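Local coordinates for haloacid dehalogenase domain protein hydrolase (Planctomyces limnophilus, PDB 4OVY) that probably acts as a metal-dependent hydrolase, possibly a phosphatase, of the haloacid dehalogenase superfamily, and binds a calcium ion, probably at its active site, at residues V34-N43 / L150-S161; G225-G233 / Y244-L255. All coordinates share one frame; numbering follows the deposited sequence. Where two conformers were deposited one is given.

Interaction 1. Residues V34-N43 / L150-S161; sequences VSERIVTFDN and LRQHEFKTFIVS. With CA (calcium ion), chain J.
Lys156 N meets Arg37 O at 2.8 Å, the first of five backbone hydrogen bonds that lay strand 38-41 parallel to strand 156-161. The ladder continues through Val39 N to Lys156 O, Phe158 N to Val39 O and Phe41 N to Phe158 O, and closes with Val160 N on Phe41 O at 2.8 Å.

Polar side-chain contacts gather at the two ends. At the start, Arg37 extends its chain so that NH1 reaches the carbonyl His153 O at 2.9 Å; the oxygen approaches the rim of the guanidinium group, close to coplanar with it, although the hydrogen bond is bent, with an N-H...O angle of 144°. Glu154 OE2 stays 4.5 Å from Arg37 NH1, well out of the guanidinium plane, and a water joins the two charges instead. NE of Arg37 is held by Val32 O. At the far end, a water links Asp42 OD1 to Ser161 OG, while Lys216 forms a salt bridge with the same OD1.

Apolar packing differs on the two sheet faces. On the Val39 and Phe41 side, Leu150 CD1 comes to the edge of the Phe41 ring, 3.7 Å from CZ, and Val39 CG1 lies alongside Thr157 CG2. The Phe155 ring is sandwiched between Arg37 CB over one face and Leu150 CD2 over the centre of the other. On the opposite side, Thr40 CG2 presses on Val160 CG2 at 3.5 Å, and Ile38 CG2 approaches Phe158 CD1.

With CG anti to the backbone N (chi1 -163°), Asp42 brings OD2 to 2.3 Å from the calcium ion, whose protein ligands also include Asp44 and Asn234. A metal-binding aspartate directly after a central parallel strand is characteristic of the Rossmann-like haloacid dehalogenase core, and Asp42 and Asp44 fit its DxD signature.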
loop_
_atom_site.group_PDB
_atom_site.type_symbol
_atom_site.label_atom_id
_atom_site.label_comp_id
_atom_site.label_asym_id
_atom_site.label_seq_id
_atom_site.Cartn_x
_atom_site.Cartn_y
_atom_site.Cartn_z
ATOM N N VAL A 34 -14.313 -13.312 1.885
ATOM C CA VAL A 34 -14.429 -11.904 1.498
ATOM C C VAL A 34 -13.089 -11.181 1.559
ATOM O O VAL A 34 -12.739 -10.477 0.626
ATOM C CB VAL A 34 -15.448 -11.151 2.386
ATOM C CG1 VAL A 34 -15.341 -9.638 2.200
ATOM C CG2 VAL A 34 -16.862 -11.625 2.077
ATOM N N SER A 35 -12.348 -11.365 2.649
ATOM C CA SER A 35 -11.050 -10.695 2.836
ATOM C C SER A 35 -10.016 -11.000 1.739
ATOM O O SER A 35 -9.068 -10.237 1.564
ATOM C CB SER A 35 -10.456 -11.051 4.205
ATOM O OG SER A 35 -10.119 -12.427 4.268
ATOM N N GLU A 36 -10.190 -12.110 1.019
ATOM C CA GLU A 36 -9.247 -12.519 -0.031
ATOM C C GLU A 36 -9.670 -12.091 -1.446
ATOM O O GLU A 36 -8.928 -12.305 -2.411
ATOM C CB GLU A 36 -9.046 -14.043 0.007
ATOM C CG GLU A 36 -8.275 -14.541 1.220
ATOM C CD GLU A 36 -8.283 -16.060 1.349
ATOM O OE1 GLU A 36 -8.149 -16.776 0.331
ATOM O OE2 GLU A 36 -8.425 -16.546 2.479
ATOM N N ARG A 37 -10.844 -11.474 -1.571
ATOM C CA ARG A 37 -11.383 -11.089 -2.877
ATOM C C ARG A 37 -10.743 -9.809 -3.410
ATOM O O ARG A 37 -11.351 -8.738 -3.407
ATOM C CB ARG A 37 -12.901 -10.951 -2.803
ATOM C CG ARG A 37 -13.585 -12.259 -2.439
ATOM C CD ARG A 37 -15.094 -12.111 -2.390
ATOM N NE ARG A 37 -15.678 -13.258 -1.713
ATOM C CZ ARG A 37 -16.931 -13.337 -1.284
ATOM N NH1 ARG A 37 -17.787 -12.335 -1.471
ATOM N NH2 ARG A 37 -17.324 -14.438 -0.656
ATOM N N ILE A 38 -9.505 -9.947 -3.866
ATOM C CA ILE A 38 -8.719 -8.842 -4.406
ATOM C C ILE A 38 -8.719 -8.967 -5.918
ATOM O O ILE A 38 -8.422 -10.046 -6.458
ATOM C CB ILE A 38 -7.249 -8.920 -3.925
ATOM C CG1 ILE A 38 -7.159 -8.918 -2.396
ATOM C CG2 ILE A 38 -6.411 -7.803 -4.538
ATOM C CD1 ILE A 38 -7.925 -7.800 -1.734
ATOM N N VAL A 39 -9.046 -7.870 -6.595
ATOM C CA VAL A 39 -8.985 -7.797 -8.053
ATOM C C VAL A 39 -8.170 -6.576 -8.474
ATOM O O VAL A 39 -8.339 -5.491 -7.918
ATOM C CB VAL A 39 -10.391 -7.781 -8.705
ATOM C CG1 VAL A 39 -11.244 -6.639 -8.185
ATOM C CG2 VAL A 39 -10.282 -7.710 -10.220
ATOM N N THR A 40 -7.280 -6.773 -9.448
ATOM C CA THR A 40 -6.384 -5.720 -9.915
ATOM C C THR A 40 -6.638 -5.377 -11.380
ATOM O O THR A 40 -6.800 -6.263 -12.226
ATOM C CB THR A 40 -4.901 -6.099 -9.728
ATOM O OG1 THR A 40 -4.632 -7.362 -10.353
ATOM C CG2 THR A 40 -4.545 -6.160 -8.265
ATOM N N PHE A 41 -6.667 -4.079 -11.659
ATOM C CA PHE A 41 -6.868 -3.542 -12.998
ATOM C C PHE A 41 -5.696 -2.651 -13.379
ATOM O O PHE A 41 -5.282 -1.797 -12.599
ATOM C CB PHE A 41 -8.120 -2.657 -13.038
ATOM C CG PHE A 41 -9.405 -3.397 -12.803
ATOM C CD1 PHE A 41 -9.849 -3.658 -11.515
ATOM C CD2 PHE A 41 -10.186 -3.810 -13.871
ATOM C CE1 PHE A 41 -11.036 -4.340 -11.300
ATOM C CE2 PHE A 41 -11.374 -4.495 -13.660
ATOM C CZ PHE A 41 -11.799 -4.753 -12.374
ATOM N N ASP A 42 -5.192 -2.804 -14.597
ATOM C CA ASP A 42 -4.421 -1.727 -15.202
ATOM C C ASP A 42 -5.371 -0.544 -15.439
ATOM O O ASP A 42 -6.601 -0.717 -15.440
ATOM C CB ASP A 42 -3.798 -2.192 -16.515
ATOM C CG ASP A 42 -2.671 -1.293 -16.990
ATOM O OD1 ASP A 42 -2.244 -0.360 -16.283
ATOM O OD2 ASP A 42 -2.195 -1.536 -18.102
ATOM N N ASN A 43 -4.811 0.647 -15.633
ATOM C CA ASN A 43 -5.610 1.836 -15.935
ATOM C C ASN A 43 -5.598 2.166 -17.434
ATOM O O ASN A 43 -6.584 1.938 -18.132
ATOM C CB ASN A 43 -5.124 3.037 -15.107
ATOM C CG ASN A 43 -6.023 4.259 -15.260
ATOM O OD1 ASN A 43 -7.243 4.139 -15.414
ATOM N ND2 ASN A 43 -5.424 5.441 -15.216
ATOM N N LEU A 150 -18.298 -6.034 -9.063
ATOM C CA LEU A 150 -17.332 -6.692 -8.185
ATOM C C LEU A 150 -17.424 -6.171 -6.750
ATOM O O LEU A 150 -17.414 -6.951 -5.796
ATOM C CB LEU A 150 -15.916 -6.524 -8.740
ATOM C CG LEU A 150 -15.679 -7.258 -10.067
ATOM C CD1 LEU A 150 -14.401 -6.782 -10.738
ATOM C CD2 LEU A 150 -15.654 -8.769 -9.867
ATOM N N ARG A 151 -17.532 -4.859 -6.590
ATOM C CA ARG A 151 -17.661 -4.282 -5.247
ATOM C C ARG A 151 -18.972 -4.706 -4.570
ATOM O O ARG A 151 -18.996 -4.946 -3.369
ATOM C CB ARG A 151 -17.483 -2.765 -5.281
ATOM C CG ARG A 151 -16.036 -2.361 -5.566
ATOM C CD ARG A 151 -15.785 -0.883 -5.302
ATOM N NE ARG A 151 -16.511 -0.026 -6.236
ATOM C CZ ARG A 151 -15.983 0.628 -7.278
ATOM N NH1 ARG A 151 -16.775 1.364 -8.037
ATOM N NH2 ARG A 151 -14.686 0.559 -7.582
ATOM N N GLN A 152 -20.042 -4.840 -5.344
ATOM C CA GLN A 152 -21.311 -5.371 -4.816
ATOM C C GLN A 152 -21.161 -6.789 -4.269
ATOM O O GLN A 152 -21.889 -7.179 -3.364
ATOM C CB GLN A 152 -22.404 -5.332 -5.885
ATOM C CG GLN A 152 -22.931 -3.930 -6.174
ATOM C CD GLN A 152 -23.701 -3.838 -7.488
ATOM O OE1 GLN A 152 -24.089 -4.854 -8.076
ATOM N NE2 GLN A 152 -23.923 -2.614 -7.954
ATOM N N HIS A 153 -20.207 -7.550 -4.806
ATOM C CA HIS A 153 -19.915 -8.896 -4.334
ATOM C C HIS A 153 -18.704 -8.952 -3.402
ATOM O O HIS A 153 -18.092 -10.010 -3.226
ATOM C CB HIS A 153 -19.755 -9.831 -5.534
ATOM C CG HIS A 153 -21.041 -10.074 -6.252
ATOM N ND1 HIS A 153 -21.587 -9.162 -7.127
ATOM C CD2 HIS A 153 -21.915 -11.105 -6.185
ATOM C CE1 HIS A 153 -22.734 -9.632 -7.587
ATOM N NE2 HIS A 153 -22.952 -10.810 -7.033
ATOM N N GLU A 154 -18.396 -7.802 -2.800
ATOM C CA GLU A 154 -17.402 -7.665 -1.732
ATOM C C GLU A 154 -15.959 -7.897 -2.191
ATOM O O GLU A 154 -15.117 -8.277 -1.391
ATOM C CB GLU A 154 -17.773 -8.534 -0.518
ATOM C CG GLU A 154 -19.190 -8.265 0.003
ATOM C CD GLU A 154 -19.447 -8.862 1.381
ATOM O OE1 GLU A 154 -18.970 -8.291 2.386
ATOM O OE2 GLU A 154 -20.144 -9.900 1.467
ATOM N N PHE A 155 -15.672 -7.638 -3.467
ATOM C CA PHE A 155 -14.281 -7.556 -3.936
ATOM C C PHE A 155 -13.719 -6.190 -3.599
ATOM O O PHE A 155 -14.455 -5.207 -3.611
ATOM C CB PHE A 155 -14.171 -7.702 -5.456
ATOM C CG PHE A 155 -14.295 -9.106 -5.955
ATOM C CD1 PHE A 155 -15.513 -9.762 -5.929
ATOM C CD2 PHE A 155 -13.193 -9.765 -6.491
ATOM C CE1 PHE A 155 -15.631 -11.055 -6.401
ATOM C CE2 PHE A 155 -13.306 -11.061 -6.970
ATOM C CZ PHE A 155 -14.524 -11.708 -6.918
ATOM N N LYS A 156 -12.420 -6.131 -3.317
ATOM C CA LYS A 156 -11.683 -4.869 -3.243
ATOM C C LYS A 156 -10.981 -4.656 -4.571
ATOM O O LYS A 156 -10.144 -5.469 -4.975
ATOM C CB LYS A 156 -10.633 -4.881 -2.127
ATOM C CG LYS A 156 -11.217 -4.889 -0.730
ATOM C CD LYS A 156 -10.144 -4.948 0.350
ATOM C CE LYS A 156 -9.608 -3.580 0.738
ATOM N NZ LYS A 156 -9.095 -3.574 2.146
ATOM N N THR A 157 -11.310 -3.550 -5.227
ATOM C CA THR A 157 -10.826 -3.244 -6.564
ATOM C C THR A 157 -9.605 -2.333 -6.462
ATOM O O THR A 157 -9.705 -1.235 -5.925
ATOM C CB THR A 157 -11.907 -2.527 -7.400
ATOM O OG1 THR A 157 -12.376 -1.369 -6.693
ATOM C CG2 THR A 157 -13.089 -3.456 -7.679
ATOM N N PHE A 158 -8.465 -2.802 -6.964
ATOM C CA PHE A 158 -7.229 -2.021 -6.990
ATOM C C PHE A 158 -6.837 -1.651 -8.425
ATOM O O PHE A 158 -7.063 -2.418 -9.372
ATOM C CB PHE A 158 -6.062 -2.835 -6.421
ATOM C CG PHE A 158 -6.050 -2.960 -4.930
ATOM C CD1 PHE A 158 -6.914 -3.841 -4.287
ATOM C CD2 PHE A 158 -5.123 -2.255 -4.167
ATOM C CE1 PHE A 158 -6.878 -3.983 -2.910
ATOM C CE2 PHE A 158 -5.089 -2.395 -2.795
ATOM C CZ PHE A 158 -5.966 -3.259 -2.165
ATOM N N ILE A 159 -6.213 -0.489 -8.574
ATOM C CA ILE A 159 -5.480 -0.173 -9.798
ATOM C C ILE A 159 -4.010 -0.552 -9.612
ATOM O O ILE A 159 -3.420 -0.283 -8.563
ATOM C CB ILE A 159 -5.597 1.318 -10.160
ATOM C CG1 ILE A 159 -6.999 1.612 -10.692
ATOM C CG2 ILE A 159 -4.563 1.717 -11.207
ATOM C CD1 ILE A 159 -7.297 3.092 -10.796
ATOM N N VAL A 160 -3.442 -1.176 -10.641
ATOM C CA VAL A 160 -2.029 -1.528 -10.690
ATOM C C VAL A 160 -1.513 -1.076 -12.062
ATOM O O VAL A 160 -1.651 -1.782 -13.055
ATOM C CB VAL A 160 -1.796 -3.032 -10.456
ATOM C CG1 VAL A 160 -0.306 -3.354 -10.413
ATOM C CG2 VAL A 160 -2.448 -3.476 -9.149
ATOM N N SER A 161 -0.926 0.119 -12.096
ATOM C CA SER A 161 -0.592 0.805 -13.350
ATOM C C SER A 161 0.878 1.202 -13.393
ATOM O O SER A 161 1.503 1.417 -12.363
ATOM C CB SER A 161 -1.472 2.047 -13.504
ATOM O OG SER A 161 -1.017 2.906 -14.538
HETATM CA CA CA J . -2.208 -0.736 -20.269
HETATM O O HOH W 1 -12.902 -7.765 0.080
HETATM O O HOH W 2 -20.379 -11.991 -0.559
HETATM O O HOH W 3 -1.669 2.088 -16.842
HETATM O O HOH W 4 -0.076 -2.317 -19.327
HETATM O O HOH W 5 -0.988 0.293 -21.616
#

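Interaction 2. Residues G225-G233 / Y244-L255; sequences GRRPVMAVG and YVTSGPANGLGL
Tyr244 O accepts a hydrogen bond of 2.8 Å from Arg227 NH2, which approaches in the carbonyl plane on a lone pair; the oxygen in turn lies almost exactly in the guanidinium plane. Arg227 bends at chi3 (-53°) to make this bond while its CG sits over the face of the Tyr244 ring, a CH-pi contact of 4.0 Å to the centroid. The guanidinium and ring planes are 43° apart, so the two groups are not stacked flat.

A water bridges Pro228 O and Val245 O, tying the loop before the strand to the end of helix 239-246. Val245 spreads its methyls over the chain beside it: CG1 lies against Pro228 O and Met230 N, while CG2 meets Pro228 CB and, at 3.9 Å, Ala231 CB.

Strands 230-233 and 253-255 then run parallel, paired by Leu253 N to Val229 O, Ala231 N to Leu253 O, Leu255 N to Ala231 O and Gly233 N to Leu255 O. On the face bearing Met230, a selenomethionine, its extended chain carries CE to 3.8 Å from Leu255 CD1. Strand, covering helix and neighbouring parallel strand form a beta-alpha-beta crossover of the Rossmann-like core.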
loop_
_atom_site.group_PDB
_atom_site.type_symbol
_atom_site.label_atom_id
_atom_site.label_comp_id
_atom_site.label_asym_id
_atom_site.label_seq_id
_atom_site.Cartn_x
_atom_site.Cartn_y
_atom_site.Cartn_z
ATOM N N GLY A 225 -0.021 -7.423 -0.215
ATOM C CA GLY A 225 0.357 -8.572 0.594
ATOM C C GLY A 225 -0.426 -9.830 0.283
ATOM O O GLY A 225 -0.453 -10.755 1.093
ATOM N N ARG A 226 -1.061 -9.863 -0.886
ATOM C CA ARG A 226 -1.934 -10.972 -1.281
ATOM C C ARG A 226 -1.805 -11.200 -2.784
ATOM O O ARG A 226 -1.596 -10.265 -3.530
ATOM C CB ARG A 226 -3.415 -10.637 -0.991
ATOM C CG ARG A 226 -3.820 -10.394 0.464
ATOM C CD ARG A 226 -5.287 -9.941 0.537
ATOM N NE ARG A 226 -5.846 -9.764 1.891
ATOM C CZ ARG A 226 -6.188 -10.759 2.711
ATOM N NH1 ARG A 226 -6.709 -10.488 3.906
ATOM N NH2 ARG A 226 -6.007 -12.029 2.353
ATOM N N ARG A 227 -1.967 -12.440 -3.227
ATOM C CA ARG A 227 -2.139 -12.718 -4.647
ATOM C C ARG A 227 -3.597 -12.418 -5.002
ATOM O O ARG A 227 -4.501 -12.987 -4.382
ATOM C CB ARG A 227 -1.819 -14.177 -4.954
ATOM C CG ARG A 227 -1.790 -14.507 -6.440
ATOM C CD ARG A 227 -1.795 -16.009 -6.685
ATOM N NE ARG A 227 -0.742 -16.697 -5.942
ATOM C CZ ARG A 227 0.484 -16.979 -6.396
ATOM N NH1 ARG A 227 1.333 -17.614 -5.603
ATOM N NH2 ARG A 227 0.875 -16.647 -7.626
ATOM N N PRO A 228 -3.839 -11.531 -5.983
ATOM C CA PRO A 228 -5.234 -11.289 -6.386
ATOM C C PRO A 228 -5.892 -12.541 -6.965
ATOM O O PRO A 228 -5.202 -13.413 -7.491
ATOM C CB PRO A 228 -5.117 -10.192 -7.458
ATOM C CG PRO A 228 -3.794 -9.530 -7.179
ATOM C CD PRO A 228 -2.905 -10.633 -6.682
ATOM N N VAL A 229 -7.214 -12.624 -6.867
ATOM C CA VAL A 229 -7.949 -13.740 -7.467
ATOM C C VAL A 229 -8.463 -13.419 -8.873
ATOM O O VAL A 229 -8.963 -14.302 -9.575
ATOM C CB VAL A 229 -9.106 -14.212 -6.560
ATOM C CG1 VAL A 229 -8.567 -14.582 -5.182
ATOM C CG2 VAL A 229 -10.192 -13.153 -6.467
HETATM N N MSE A 230 -8.329 -12.159 -9.285
HETATM C CA MSE A 230 -8.699 -11.739 -10.634
HETATM C C MSE A 230 -7.868 -10.555 -11.046
HETATM O O MSE A 230 -7.441 -9.772 -10.202
HETATM C CB MSE A 230 -10.183 -11.389 -10.611
HETATM C CG MSE A 230 -10.758 -11.031 -11.964
HETATM SE SE MSE A 230 -12.698 -10.747 -11.698
HETATM C CE MSE A 230 -13.075 -9.783 -13.372
ATOM N N ALA A 231 -7.609 -10.439 -12.345
ATOM C CA ALA A 231 -6.878 -9.301 -12.887
ATOM C C ALA A 231 -7.332 -9.014 -14.302
ATOM O O ALA A 231 -7.658 -9.930 -15.056
ATOM C CB ALA A 231 -5.379 -9.550 -12.854
ATOM N N VAL A 232 -7.352 -7.733 -14.646
ATOM C CA VAL A 232 -7.689 -7.289 -15.981
ATOM C C VAL A 232 -6.623 -6.316 -16.480
ATOM O O VAL A 232 -6.265 -5.356 -15.794
ATOM C CB VAL A 232 -9.071 -6.608 -16.044
ATOM C CG1 VAL A 232 -9.457 -6.346 -17.493
ATOM C CG2 VAL A 232 -10.123 -7.460 -15.335
ATOM N N GLY A 233 -6.123 -6.585 -17.680
ATOM C CA GLY A 233 -5.132 -5.734 -18.324
ATOM C C GLY A 233 -5.464 -5.591 -19.793
ATOM O O GLY A 233 -6.557 -5.985 -20.226
ATOM N N TYR A 244 0.792 -14.107 -12.695
ATOM C CA TYR A 244 0.866 -14.218 -11.247
ATOM C C TYR A 244 -0.483 -14.640 -10.669
ATOM O O TYR A 244 -0.548 -15.449 -9.743
ATOM C CB TYR A 244 1.327 -12.868 -10.669
ATOM C CG TYR A 244 1.410 -12.782 -9.162
ATOM C CD1 TYR A 244 2.128 -13.716 -8.421
ATOM C CD2 TYR A 244 0.798 -11.736 -8.477
ATOM C CE1 TYR A 244 2.206 -13.628 -7.038
ATOM C CE2 TYR A 244 0.874 -11.637 -7.098
ATOM C CZ TYR A 244 1.582 -12.577 -6.381
ATOM O OH TYR A 244 1.658 -12.470 -5.011
ATOM N N VAL A 245 -1.552 -14.103 -11.244
ATOM C CA VAL A 245 -2.920 -14.388 -10.801
ATOM C C VAL A 245 -3.462 -15.739 -11.297
ATOM O O VAL A 245 -4.150 -16.443 -10.546
ATOM C CB VAL A 245 -3.864 -13.240 -11.235
ATOM C CG1 VAL A 245 -5.331 -13.618 -11.063
ATOM C CG2 VAL A 245 -3.534 -11.981 -10.440
ATOM N N THR A 246 -3.150 -16.111 -12.538
ATOM C CA THR A 246 -3.805 -17.263 -13.175
ATOM C C THR A 246 -3.001 -18.563 -13.220
ATOM O O THR A 246 -3.595 -19.630 -13.312
ATOM C CB THR A 246 -4.202 -16.955 -14.633
ATOM O OG1 THR A 246 -3.022 -16.770 -15.425
ATOM C CG2 THR A 246 -5.089 -15.715 -14.719
ATOM N N SER A 247 -1.674 -18.476 -13.190
ATOM C CA SER A 247 -0.815 -19.631 -13.511
ATOM C C SER A 247 -0.405 -20.443 -12.292
ATOM O O SER A 247 -0.704 -20.071 -11.159
ATOM C CB SER A 247 0.433 -19.170 -14.275
ATOM O OG SER A 247 0.067 -18.636 -15.539
ATOM N N GLY A 248 0.261 -21.571 -12.538
ATOM C CA GLY A 248 0.727 -22.455 -11.463
ATOM C C GLY A 248 -0.449 -22.952 -10.639
ATOM O O GLY A 248 -1.513 -23.236 -11.197
ATOM N N PRO A 249 -0.280 -23.040 -9.309
ATOM C CA PRO A 249 -1.360 -23.537 -8.445
ATOM C C PRO A 249 -2.500 -22.542 -8.174
ATOM O O PRO A 249 -3.556 -22.946 -7.685
ATOM C CB PRO A 249 -0.632 -23.875 -7.139
ATOM C CG PRO A 249 0.533 -22.949 -7.108
ATOM C CD PRO A 249 0.927 -22.685 -8.536
ATOM N N ALA A 250 -2.245 -21.262 -8.426
ATOM C CA ALA A 250 -3.290 -20.263 -8.382
ATOM C C ALA A 250 -4.236 -20.592 -9.521
ATOM O O ALA A 250 -3.814 -21.121 -10.552
ATOM C CB ALA A 250 -2.704 -18.869 -8.549
ATOM N N ASN A 251 -5.518 -20.320 -9.331
ATOM C CA ASN A 251 -6.473 -20.574 -10.390
ATOM C C ASN A 251 -7.377 -19.377 -10.610
ATOM O O ASN A 251 -8.576 -19.536 -10.830
ATOM C CB ASN A 251 -7.301 -21.828 -10.086
ATOM C CG ASN A 251 -6.623 -23.101 -10.561
ATOM O OD1 ASN A 251 -6.935 -24.199 -10.095
ATOM N ND2 ASN A 251 -5.686 -22.960 -11.495
ATOM N N GLY A 252 -6.799 -18.178 -10.575
ATOM C CA GLY A 252 -7.605 -16.974 -10.703
ATOM C C GLY A 252 -7.993 -16.693 -12.146
ATOM O O GLY A 252 -7.595 -17.421 -13.069
ATOM N N LEU A 253 -8.766 -15.626 -12.336
ATOM C CA LEU A 253 -9.291 -15.253 -13.646
ATOM C C LEU A 253 -8.534 -14.049 -14.200
ATOM O O LEU A 253 -8.373 -13.036 -13.517
ATOM C CB LEU A 253 -10.788 -14.928 -13.549
ATOM C CG LEU A 253 -11.492 -14.501 -14.841
ATOM C CD1 LEU A 253 -11.481 -15.631 -15.864
ATOM C CD2 LEU A 253 -12.920 -14.052 -14.566
ATOM N N GLY A 254 -8.059 -14.172 -15.433
ATOM C CA GLY A 254 -7.405 -13.061 -16.123
ATOM C C GLY A 254 -8.139 -12.690 -17.399
ATOM O O GLY A 254 -8.534 -13.568 -18.186
ATOM N N LEU A 255 -8.333 -11.391 -17.603
ATOM C CA LEU A 255 -8.927 -10.897 -18.836
ATOM C C LEU A 255 -8.064 -9.838 -19.493
ATOM O O LEU A 255 -7.314 -9.119 -18.826
ATOM C CB LEU A 255 -10.331 -10.341 -18.584
ATOM C CG LEU A 255 -11.323 -11.393 -18.060
ATOM C CD1 LEU A 255 -11.662 -11.106 -16.609
ATOM C CD2 LEU A 255 -12.595 -11.427 -18.893
HETATM O O HOH W 6 -5.118 -16.115 -8.061
#

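From the N terminus, the chain passes through residues 34-43 and a largely helical excursion before 150-161 returns to close interaction 1, a loop with 106 intervening residues. Interaction 2 follows in series, neither nested nor crossed with it: residues 225-233 and 244-255 close a short loop of only ten residues that include the first part of helix 239-246. The contacts meet in one sheet, since strand 38-41 lies between 156-161 and 230-233, and 253-260 comes next. Ile38 O and Val229 N, 2.9 Å apart, probably form a hydrogen bond across this seam. Together the interactions tie four parallel strands adjacent in the sheet, with Asp42, just past its strand, binding the calcium ion and Gly233 close by.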